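Local coordinates for protein rhamnosidase B (Bacillus sp., PDB 2OKX) that hydrolyses terminal alpha-L-rhamnose residues from glycosides, as a family 78 glycoside hydrolase with an (alpha/alpha)6-barrel domain, at residues L443-S448 against S553-R558; A544-T549 against Y870-S875; R826-M831 against T837-M842. One frame throughout, in Å; residues are numbered along the deposited sequence. Where two conformers were deposited one is given.

Interaction 1 of 3, residues L443-S448 against S553-R558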
loop_
_atom_site.group_PDB
_atom_site.type_symbol
_atom_site.label_atom_id
_atom_site.label_comp_id
_atom_site.label_asym_id
_atom_site.label_seq_id
_atom_site.Cartn_x
_atom_site.Cartn_y
_atom_site.Cartn_z
ATOM N N LEU A 443 -11.898 15.617 2.052
ATOM C CA LEU A 443 -12.492 14.696 3.014
ATOM C C LEU A 443 -12.271 15.188 4.450
ATOM O O LEU A 443 -12.976 14.768 5.362
ATOM C CB LEU A 443 -11.892 13.290 2.864
ATOM C CG LEU A 443 -12.169 12.544 1.558
ATOM C CD1 LEU A 443 -11.698 11.098 1.686
ATOM C CD2 LEU A 443 -13.662 12.590 1.247
ATOM N N GLY A 444 -11.294 16.072 4.640
ATOM C CA GLY A 444 -11.006 16.597 5.968
ATOM C C GLY A 444 -9.814 15.891 6.588
ATOM O O GLY A 444 -9.146 16.412 7.483
ATOM N N ALA A 445 -9.551 14.688 6.097
ATOM C CA ALA A 445 -8.440 13.880 6.568
ATOM C C ALA A 445 -8.219 12.771 5.560
ATOM O O ALA A 445 -9.053 12.529 4.689
ATOM C CB ALA A 445 -8.760 13.278 7.938
ATOM N N GLU A 446 -7.086 12.101 5.673
ATOM C CA GLU A 446 -6.789 10.995 4.790
ATOM C C GLU A 446 -7.831 9.922 5.089
ATOM O O GLU A 446 -8.258 9.771 6.236
ATOM C CB GLU A 446 -5.390 10.457 5.096
ATOM C CG GLU A 446 -4.938 9.286 4.231
ATOM C CD GLU A 446 -3.990 9.708 3.120
ATOM O OE1 GLU A 446 -3.368 8.815 2.502
ATOM O OE2 GLU A 446 -3.865 10.925 2.864
ATOM N N ARG A 447 -8.271 9.210 4.056
ATOM C CA ARG A 447 -9.211 8.114 4.235
ATOM C C ARG A 447 -8.831 7.016 3.245
ATOM O O ARG A 447 -8.020 7.233 2.341
ATOM C CB ARG A 447 -10.665 8.571 4.032
ATOM C CG ARG A 447 -11.173 9.500 5.148
ATOM C CD ARG A 447 -12.694 9.529 5.239
ATOM N NE ARG A 447 -13.183 10.442 6.276
ATOM C CZ ARG A 447 -13.036 10.257 7.589
ATOM N NH1 ARG A 447 -12.411 9.185 8.058
ATOM N NH2 ARG A 447 -13.520 11.152 8.441
ATOM N N SER A 448 -9.389 5.829 3.434
ATOM C CA SER A 448 -9.086 4.704 2.561
ATOM C C SER A 448 -10.377 3.955 2.303
ATOM O O SER A 448 -11.061 3.536 3.241
ATOM C CB SER A 448 -8.065 3.780 3.234
ATOM O OG SER A 448 -7.790 2.633 2.448
ATOM N N SER A 553 -1.482 9.472 14.908
ATOM C CA SER A 553 -0.849 8.157 14.953
ATOM C C SER A 553 -1.930 7.077 14.959
ATOM O O SER A 553 -1.796 6.039 14.313
ATOM C CB SER A 553 0.027 8.016 16.208
ATOM O OG SER A 553 1.165 8.865 16.146
ATOM N N ARG A 554 -3.004 7.327 15.700
ATOM C CA ARG A 554 -4.111 6.380 15.783
ATOM C C ARG A 554 -4.800 6.283 14.415
ATOM O O ARG A 554 -5.114 5.191 13.939
ATOM C CB ARG A 554 -5.115 6.854 16.842
ATOM C CG ARG A 554 -6.139 5.817 17.304
ATOM C CD ARG A 554 -7.560 6.146 16.852
ATOM N NE ARG A 554 -8.010 7.496 17.209
ATOM C CZ ARG A 554 -8.613 7.845 18.344
ATOM N NH1 ARG A 554 -8.972 9.110 18.531
ATOM N NH2 ARG A 554 -8.871 6.951 19.290
ATOM N N HIS A 555 -5.038 7.428 13.785
ATOM C CA HIS A 555 -5.703 7.426 12.485
ATOM C C HIS A 555 -4.860 6.719 11.422
ATOM O O HIS A 555 -5.384 5.970 10.600
ATOM C CB HIS A 555 -6.015 8.856 12.038
ATOM C CG HIS A 555 -6.924 8.920 10.852
ATOM N ND1 HIS A 555 -8.156 8.303 10.830
ATOM C CD2 HIS A 555 -6.774 9.505 9.640
ATOM C CE1 HIS A 555 -8.725 8.503 9.655
ATOM N NE2 HIS A 555 -7.907 9.231 8.915
ATOM N N THR A 556 -3.553 6.954 11.444
ATOM C CA THR A 556 -2.654 6.328 10.477
ATOM C C THR A 556 -2.728 4.803 10.599
ATOM O O THR A 556 -2.785 4.083 9.604
ATOM C CB THR A 556 -1.193 6.750 10.717
ATOM O OG1 THR A 556 -1.096 8.178 10.686
ATOM C CG2 THR A 556 -0.280 6.154 9.640
ATOM N N THR A 557 -2.718 4.325 11.837
ATOM C CA THR A 557 -2.768 2.892 12.108
ATOM C C THR A 557 -4.067 2.290 11.593
ATOM O O THR A 557 -4.064 1.229 10.980
ATOM C CB THR A 557 -2.621 2.635 13.617
ATOM O OG1 THR A 557 -1.399 3.233 14.068
ATOM C CG2 THR A 557 -2.587 1.129 13.914
ATOM N N ARG A 558 -5.174 2.979 11.840
ATOM C CA ARG A 558 -6.483 2.530 11.381
ATOM C C ARG A 558 -6.485 2.334 9.863
ATOM O O ARG A 558 -6.889 1.282 9.365
ATOM C CB ARG A 558 -7.540 3.560 11.791
ATOM C CG ARG A 558 -8.975 3.247 11.403
ATOM C CD ARG A 558 -9.915 4.074 12.276
ATOM N NE ARG A 558 -9.456 5.458 12.396
ATOM C CZ ARG A 558 -9.711 6.245 13.439
ATOM N NH1 ARG A 558 -10.423 5.783 14.458
ATOM N NH2 ARG A 558 -9.245 7.487 13.469
#
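His555 meets the backbone of Glu446 through one strong hydrogen bond. Its NE2 donates to Glu446 O at 2.8 Å, and the bond is nearly straight, with an N-H...O angle of 169°. The carbonyl oxygen lies at the edge of the imidazole, only 7° out of the ring plane. Ala445 CB sits 4.2 Å from the same NE2, at an oblique angle to the ring. Arg447 adds a looser touch, its NH1 being 4.1 Å from His555 CE1. The guanidinium and ring planes stand almost perpendicular. That guanidinium has its main partner outside, in Gln528, and its NH2 also bonds a glycerol, probably from the crystallisation liquor.

At the other ring nitrogen, Arg558 in the conformer given can hold the ring's rotation. Its NH2 donates to His555 ND1, and this agrees with ND1 accepting and NE2 donating. Arg558 NH1 in turn makes a salt bridge to Glu535. CG of His555 is anti to the backbone N (chi1 -169°), which carries the ring off the helix toward the strand. A leucine here would probably leave Glu446 O without this donor and cost the Arg558 guanidinium one of its partners.

Thr837 OG1 bonds Glu446 N on the strand side, and Thr838 packs on His555 and Thr556 of the helix. The strand 446-448 falls in the concanavalin-like region and helix 544-559 in the six-hairpin glycosidase region. The arrangement is an interdomain contact, a helix side chain capturing a strand carbonyl, that joins a beta domain of this multidomain rhamnosidase to the (alpha/alpha)6 barrel of the glycosidase domain.

Interaction 2 of 3, residues A544-T549 against Y870-S875; sequences ALLNAT and YFLGSS
Leu546 O takes a hydrogen bond from Thr549 OG1 at 2.7 Å and also touches Leu872 across the contact. The contact is helix-to-helix packing inside the six-hairpin glycosidase domain, an (alpha/alpha)6 barrel. It brings the first turns of helix 544-559 against the short helix 868-876. Leu872 is the one residue of 870-875 that touches 544-549, and it does so through its two methyl branches.

The threonine bond stays within its own helix. It reaches back three residues to the carbonyl, with the donor tilted 21° from the carbonyl plane. Thr549 OG1 stands between the backbone N and the carbonyl carbon (chi1 69°), and this turns the hydroxyl back onto Leu546 O. The bond gives the buried hydroxyl proton an acceptor within its own helix.

Leu872 CD1 packs against this bonded pair at van der Waals distance. The leucine side chain points at helix 544-559 and crosses the Thr549 side chain at about a right angle. Its other branch faces Leu546, where CD2 meets CD2 at 4.5 Å, a loose apolar contact. The nearest CA atoms, of Leu546 and Leu872, are 8.3 Å apart.

Strand 538-541 closes the neighbourhood. Phe539 packs on Leu872, and Cys541 on Leu546. Helix 868-876 widens into a pi-type turn at 872-875, and Phe871 stacks edge-to-face with Phe805 and Tyr808. At the centre of the contact, Leu872 CD1 lies 3.7 Å from Leu546 O and 4.0 Å from Thr549 OG1.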
loop_
_atom_site.group_PDB
_atom_site.type_symbol
_atom_site.label_atom_id
_atom_site.label_comp_id
_atom_site.label_asym_id
_atom_site.label_seq_id
_atom_site.Cartn_x
_atom_site.Cartn_y
_atom_site.Cartn_z
ATOM N N ALA A 544 -1.245 19.709 24.459
ATOM C CA ALA A 544 -2.114 19.574 23.290
ATOM C C ALA A 544 -1.389 19.084 22.034
ATOM O O ALA A 544 -1.980 18.393 21.206
ATOM C CB ALA A 544 -2.812 20.901 23.008
ATOM N N LEU A 545 -0.117 19.440 21.878
ATOM C CA LEU A 545 0.635 18.993 20.706
ATOM C C LEU A 545 0.789 17.472 20.751
ATOM O O LEU A 545 0.572 16.777 19.750
ATOM C CB LEU A 545 2.010 19.671 20.657
ATOM C CG LEU A 545 3.017 19.181 19.606
ATOM C CD1 LEU A 545 2.367 19.144 18.230
ATOM C CD2 LEU A 545 4.234 20.103 19.591
ATOM N N LEU A 546 1.153 16.947 21.916
ATOM C CA LEU A 546 1.300 15.506 22.050
ATOM C C LEU A 546 -0.039 14.815 21.792
ATOM O O LEU A 546 -0.074 13.756 21.173
ATOM C CB LEU A 546 1.828 15.148 23.443
ATOM C CG LEU A 546 3.288 15.560 23.683
ATOM C CD1 LEU A 546 3.711 15.186 25.117
ATOM C CD2 LEU A 546 4.188 14.861 22.668
ATOM N N ASN A 547 -1.134 15.413 22.258
ATOM C CA ASN A 547 -2.461 14.832 22.038
ATOM C C ASN A 547 -2.742 14.707 20.545
ATOM O O ASN A 547 -3.299 13.707 20.086
ATOM C CB ASN A 547 -3.558 15.690 22.662
ATOM C CG ASN A 547 -3.504 15.687 24.167
ATOM O OD1 ASN A 547 -2.845 14.838 24.770
ATOM N ND2 ASN A 547 -4.203 16.634 24.788
ATOM N N ALA A 548 -2.357 15.732 19.793
ATOM C CA ALA A 548 -2.573 15.728 18.352
ATOM C C ALA A 548 -1.691 14.687 17.669
ATOM O O ALA A 548 -2.113 14.062 16.701
ATOM C CB ALA A 548 -2.298 17.118 17.777
ATOM N N THR A 549 -0.469 14.492 18.165
ATOM C CA THR A 549 0.421 13.515 17.555
ATOM C C THR A 549 -0.140 12.118 17.787
ATOM O O THR A 549 -0.007 11.245 16.931
ATOM C CB THR A 549 1.878 13.586 18.112
ATOM O OG1 THR A 549 1.908 13.132 19.471
ATOM C CG2 THR A 549 2.411 15.017 18.044
ATOM N N TYR A 870 2.227 4.333 20.497
ATOM C CA TYR A 870 2.733 3.294 21.385
ATOM C C TYR A 870 3.476 3.889 22.579
ATOM O O TYR A 870 3.191 3.542 23.721
ATOM C CB TYR A 870 3.677 2.365 20.621
ATOM C CG TYR A 870 4.456 1.398 21.499
ATOM C CD1 TYR A 870 3.843 0.273 22.058
ATOM C CD2 TYR A 870 5.809 1.605 21.752
ATOM C CE1 TYR A 870 4.567 -0.630 22.854
ATOM C CE2 TYR A 870 6.542 0.717 22.542
ATOM C CZ TYR A 870 5.916 -0.397 23.087
ATOM O OH TYR A 870 6.654 -1.276 23.848
ATOM N N PHE A 871 4.419 4.795 22.318
ATOM C CA PHE A 871 5.215 5.364 23.400
ATOM C C PHE A 871 4.523 6.258 24.414
ATOM O O PHE A 871 4.915 6.269 25.581
ATOM C CB PHE A 871 6.448 6.087 22.835
ATOM C CG PHE A 871 7.421 5.165 22.163
ATOM C CD1 PHE A 871 7.362 4.948 20.790
ATOM C CD2 PHE A 871 8.339 4.440 22.918
ATOM C CE1 PHE A 871 8.197 4.020 20.177
ATOM C CE2 PHE A 871 9.177 3.507 22.317
ATOM C CZ PHE A 871 9.107 3.294 20.944
ATOM N N LEU A 872 3.504 7.004 23.999
ATOM C CA LEU A 872 2.819 7.876 24.945
ATOM C C LEU A 872 2.113 7.038 26.011
ATOM O O LEU A 872 2.168 7.360 27.198
ATOM C CB LEU A 872 1.824 8.796 24.222
ATOM C CG LEU A 872 2.499 9.814 23.288
ATOM C CD1 LEU A 872 1.447 10.672 22.575
ATOM C CD2 LEU A 872 3.444 10.697 24.102
ATOM N N GLY A 873 1.467 5.956 25.593
ATOM C CA GLY A 873 0.789 5.106 26.559
ATOM C C GLY A 873 1.748 4.227 27.357
ATOM O O GLY A 873 1.515 3.960 28.538
ATOM N N SER A 874 2.835 3.788 26.729
ATOM C CA SER A 874 3.796 2.909 27.396
ATOM C C SER A 874 4.886 3.622 28.197
ATOM O O SER A 874 5.058 3.373 29.395
ATOM C CB SER A 874 4.449 1.968 26.376
ATOM O OG SER A 874 5.228 2.680 25.431
ATOM N N SER A 875 5.621 4.510 27.545
ATOM C CA SER A 875 6.709 5.217 28.208
ATOM C C SER A 875 6.308 6.361 29.133
ATOM O O SER A 875 6.931 6.562 30.175
ATOM C CB SER A 875 7.687 5.757 27.161
ATOM O OG SER A 875 8.422 4.709 26.552
#

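Interaction 3 of 3, residues R826-M831 against T837-M842; sequences RNYGQM and TTCWEM
Segment 837-842 is an irregular, mostly extended strip that passes beside the last turns of helix 817-833, nearest at Met831 and Trp840, whose CA atoms are 7.2 Å apart. Met831 and Trp840 carry the contact.

The methionine lies over one face of the indole. Its CG sits 3.7 Å from the centroid of the six-membered ring of Trp840 and 19° off the normal, a CH-pi contact. CB also touches the benzo side of the ring. Further along, SD stands over the five-membered ring of Trp840, 4.3 Å from its centroid, a Met-aromatic contact. The two side chains slide past each other in opposite directions. Met831 CG is anti to the carbonyl carbon (chi1 -66°) and the chain is extended beyond it, which lays CG and SD one after the other along the indole.

Met831 SD is also approached by Trp840 N at 3.5 Å, a weak hydrogen bond. SD packs on Cys839 CA as well.

Gln830 touches the benzo end of the indole. Its carbonyl O is 3.8 Å from Trp840 CH2, and its CG is near CZ3. Its NE2 folds back to Asn827 O at 3.2 Å, in the carbonyl plane and on a lone pair.

Just before Trp840 in the chain, Cys839 SG approaches the edge of the Tyr828 ring, 4.0 Å from CE1. This is a Cys sulfur-aromatic contact. The tyrosine hydroxyl is tied outside to Ser865 O, and Trp840 meets His860 edge-to-face. Pro801 packs on Tyr828 and Met831.

The whole is a buried packing of a helix against a loop, with Met-aromatic and Cys sulfur-aromatic contacts. It holds the long loop between helices 817-833 and 868-876 onto the (alpha/alpha)6 barrel of the glycosidase domain.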
loop_
_atom_site.group_PDB
_atom_site.type_symbol
_atom_site.label_atom_id
_atom_site.label_comp_id
_atom_site.label_asym_id
_atom_site.label_seq_id
_atom_site.Cartn_x
_atom_site.Cartn_y
_atom_site.Cartn_z
ATOM N N ARG A 826 9.008 17.956 18.128
ATOM C CA ARG A 826 9.661 18.556 16.971
ATOM C C ARG A 826 9.328 17.858 15.660
ATOM O O ARG A 826 8.861 18.488 14.706
ATOM C CB ARG A 826 11.183 18.569 17.168
ATOM C CG ARG A 826 11.962 18.959 15.914
ATOM C CD ARG A 826 13.457 19.165 16.174
ATOM N NE ARG A 826 14.060 18.079 16.945
ATOM C CZ ARG A 826 14.153 18.068 18.271
ATOM N NH1 ARG A 826 13.683 19.087 18.975
ATOM N NH2 ARG A 826 14.712 17.038 18.892
ATOM N N ASN A 827 9.556 16.552 15.623
ATOM C CA ASN A 827 9.342 15.780 14.410
ATOM C C ASN A 827 7.915 15.534 13.969
ATOM O O ASN A 827 7.627 15.556 12.773
ATOM C CB ASN A 827 10.113 14.469 14.507
ATOM C CG ASN A 827 11.604 14.685 14.390
ATOM O OD1 ASN A 827 12.058 15.400 13.496
ATOM N ND2 ASN A 827 12.375 14.079 15.286
ATOM N N TYR A 828 7.017 15.290 14.912
ATOM C CA TYR A 828 5.633 15.084 14.534
ATOM C C TYR A 828 4.959 16.448 14.471
ATOM O O TYR A 828 3.999 16.644 13.724
ATOM C CB TYR A 828 4.950 14.144 15.528
ATOM C CG TYR A 828 5.417 12.715 15.356
ATOM C CD1 TYR A 828 4.706 11.820 14.553
ATOM C CD2 TYR A 828 6.603 12.269 15.952
ATOM C CE1 TYR A 828 5.163 10.516 14.347
ATOM C CE2 TYR A 828 7.068 10.971 15.751
ATOM C CZ TYR A 828 6.345 10.102 14.950
ATOM O OH TYR A 828 6.799 8.818 14.748
ATOM N N GLY A 829 5.483 17.400 15.238
ATOM C CA GLY A 829 4.933 18.745 15.211
ATOM C C GLY A 829 5.077 19.352 13.818
ATOM O O GLY A 829 4.210 20.100 13.361
ATOM N N GLN A 830 6.171 19.029 13.134
ATOM C CA GLN A 830 6.398 19.554 11.791
ATOM C C GLN A 830 5.357 18.984 10.820
ATOM O O GLN A 830 4.978 19.637 9.850
ATOM C CB GLN A 830 7.813 19.216 11.309
ATOM C CG GLN A 830 8.001 17.779 10.850
ATOM C CD GLN A 830 9.402 17.510 10.318
ATOM O OE1 GLN A 830 9.928 18.275 9.508
ATOM N NE2 GLN A 830 10.007 16.410 10.766
ATOM N N MET A 831 4.894 17.766 11.086
ATOM C CA MET A 831 3.878 17.145 10.238
ATOM C C MET A 831 2.581 17.921 10.415
ATOM O O MET A 831 1.909 18.268 9.442
ATOM C CB MET A 831 3.645 15.690 10.645
ATOM C CG MET A 831 4.829 14.779 10.405
ATOM S SD MET A 831 4.451 13.098 10.900
ATOM C CE MET A 831 6.105 12.450 11.195
ATOM N N THR A 837 -2.867 14.668 8.807
ATOM C CA THR A 837 -3.913 14.013 9.581
ATOM C C THR A 837 -3.485 12.567 9.797
ATOM O O THR A 837 -4.206 11.775 10.402
ATOM C CB THR A 837 -5.282 14.068 8.857
ATOM O OG1 THR A 837 -5.137 13.622 7.503
ATOM C CG2 THR A 837 -5.829 15.498 8.867
ATOM N N THR A 838 -2.295 12.251 9.288
ATOM C CA THR A 838 -1.685 10.929 9.399
ATOM C C THR A 838 -0.169 11.124 9.457
ATOM O O THR A 838 0.332 12.208 9.156
ATOM C CB THR A 838 -2.044 10.022 8.186
ATOM O OG1 THR A 838 -1.729 10.700 6.964
ATOM C CG2 THR A 838 -3.526 9.681 8.194
ATOM N N CYS A 839 0.560 10.077 9.837
ATOM C CA CYS A 839 2.013 10.149 9.954
ATOM C C CYS A 839 2.758 9.884 8.653
ATOM O O CYS A 839 2.521 8.878 7.974
ATOM C CB CYS A 839 2.493 9.167 11.022
ATOM S SG CYS A 839 1.693 9.445 12.612
ATOM N N TRP A 840 3.681 10.786 8.337
ATOM C CA TRP A 840 4.477 10.707 7.118
ATOM C C TRP A 840 5.388 9.497 7.049
ATOM O O TRP A 840 5.910 9.033 8.059
ATOM C CB TRP A 840 5.348 11.955 6.959
ATOM C CG TRP A 840 4.594 13.237 6.843
ATOM C CD1 TRP A 840 3.247 13.395 6.659
ATOM C CD2 TRP A 840 5.150 14.553 6.892
ATOM N NE1 TRP A 840 2.934 14.734 6.593
ATOM C CE2 TRP A 840 4.084 15.465 6.733
ATOM C CE3 TRP A 840 6.450 15.050 7.056
ATOM C CZ2 TRP A 840 4.278 16.850 6.734
ATOM C CZ3 TRP A 840 6.642 16.428 7.058
ATOM C CH2 TRP A 840 5.558 17.311 6.897
ATOM N N GLU A 841 5.596 9.017 5.830
ATOM C CA GLU A 841 6.465 7.879 5.581
ATOM C C GLU A 841 7.906 8.247 5.931
ATOM O O GLU A 841 8.637 7.453 6.520
ATOM C CB GLU A 841 6.381 7.498 4.101
ATOM C CG GLU A 841 7.278 6.354 3.673
ATOM C CD GLU A 841 7.244 6.139 2.163
ATOM O OE1 GLU A 841 7.754 5.102 1.693
ATOM O OE2 GLU A 841 6.706 7.013 1.445
ATOM N N MET A 842 8.310 9.454 5.555
ATOM C CA MET A 842 9.670 9.916 5.802
ATOM C C MET A 842 9.689 11.368 6.237
ATOM O O MET A 842 8.668 12.064 6.178
ATOM C CB MET A 842 10.508 9.785 4.525
ATOM C CG MET A 842 10.557 8.386 3.937
ATOM S SD MET A 842 11.243 8.396 2.261
ATOM C CE MET A 842 9.864 9.143 1.373
#

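How the interactions relate
From the N terminus, strand 446-448 comes first, in the concanavalin-like region. Helix 544-559 follows and takes part in two contacts: its first turns serve interaction 2 and its later turns interaction 1. Interaction 1 closes a loop of about a hundred residues before interaction 3 opens. Interaction 2 closes a much longer loop, and interaction 3 lies within it as a short local closure. Interactions 1 and 2 cross, since their segments alternate. Interaction 1 joins the concanavalin-like region to the helical barrel. Interactions 2 and 3 are within the barrel, where Tyr828 packs on Thr549. Loop 837-842 bonds to both partners of interaction 1, Thr837 to Glu446 and Cys839 to Thr556.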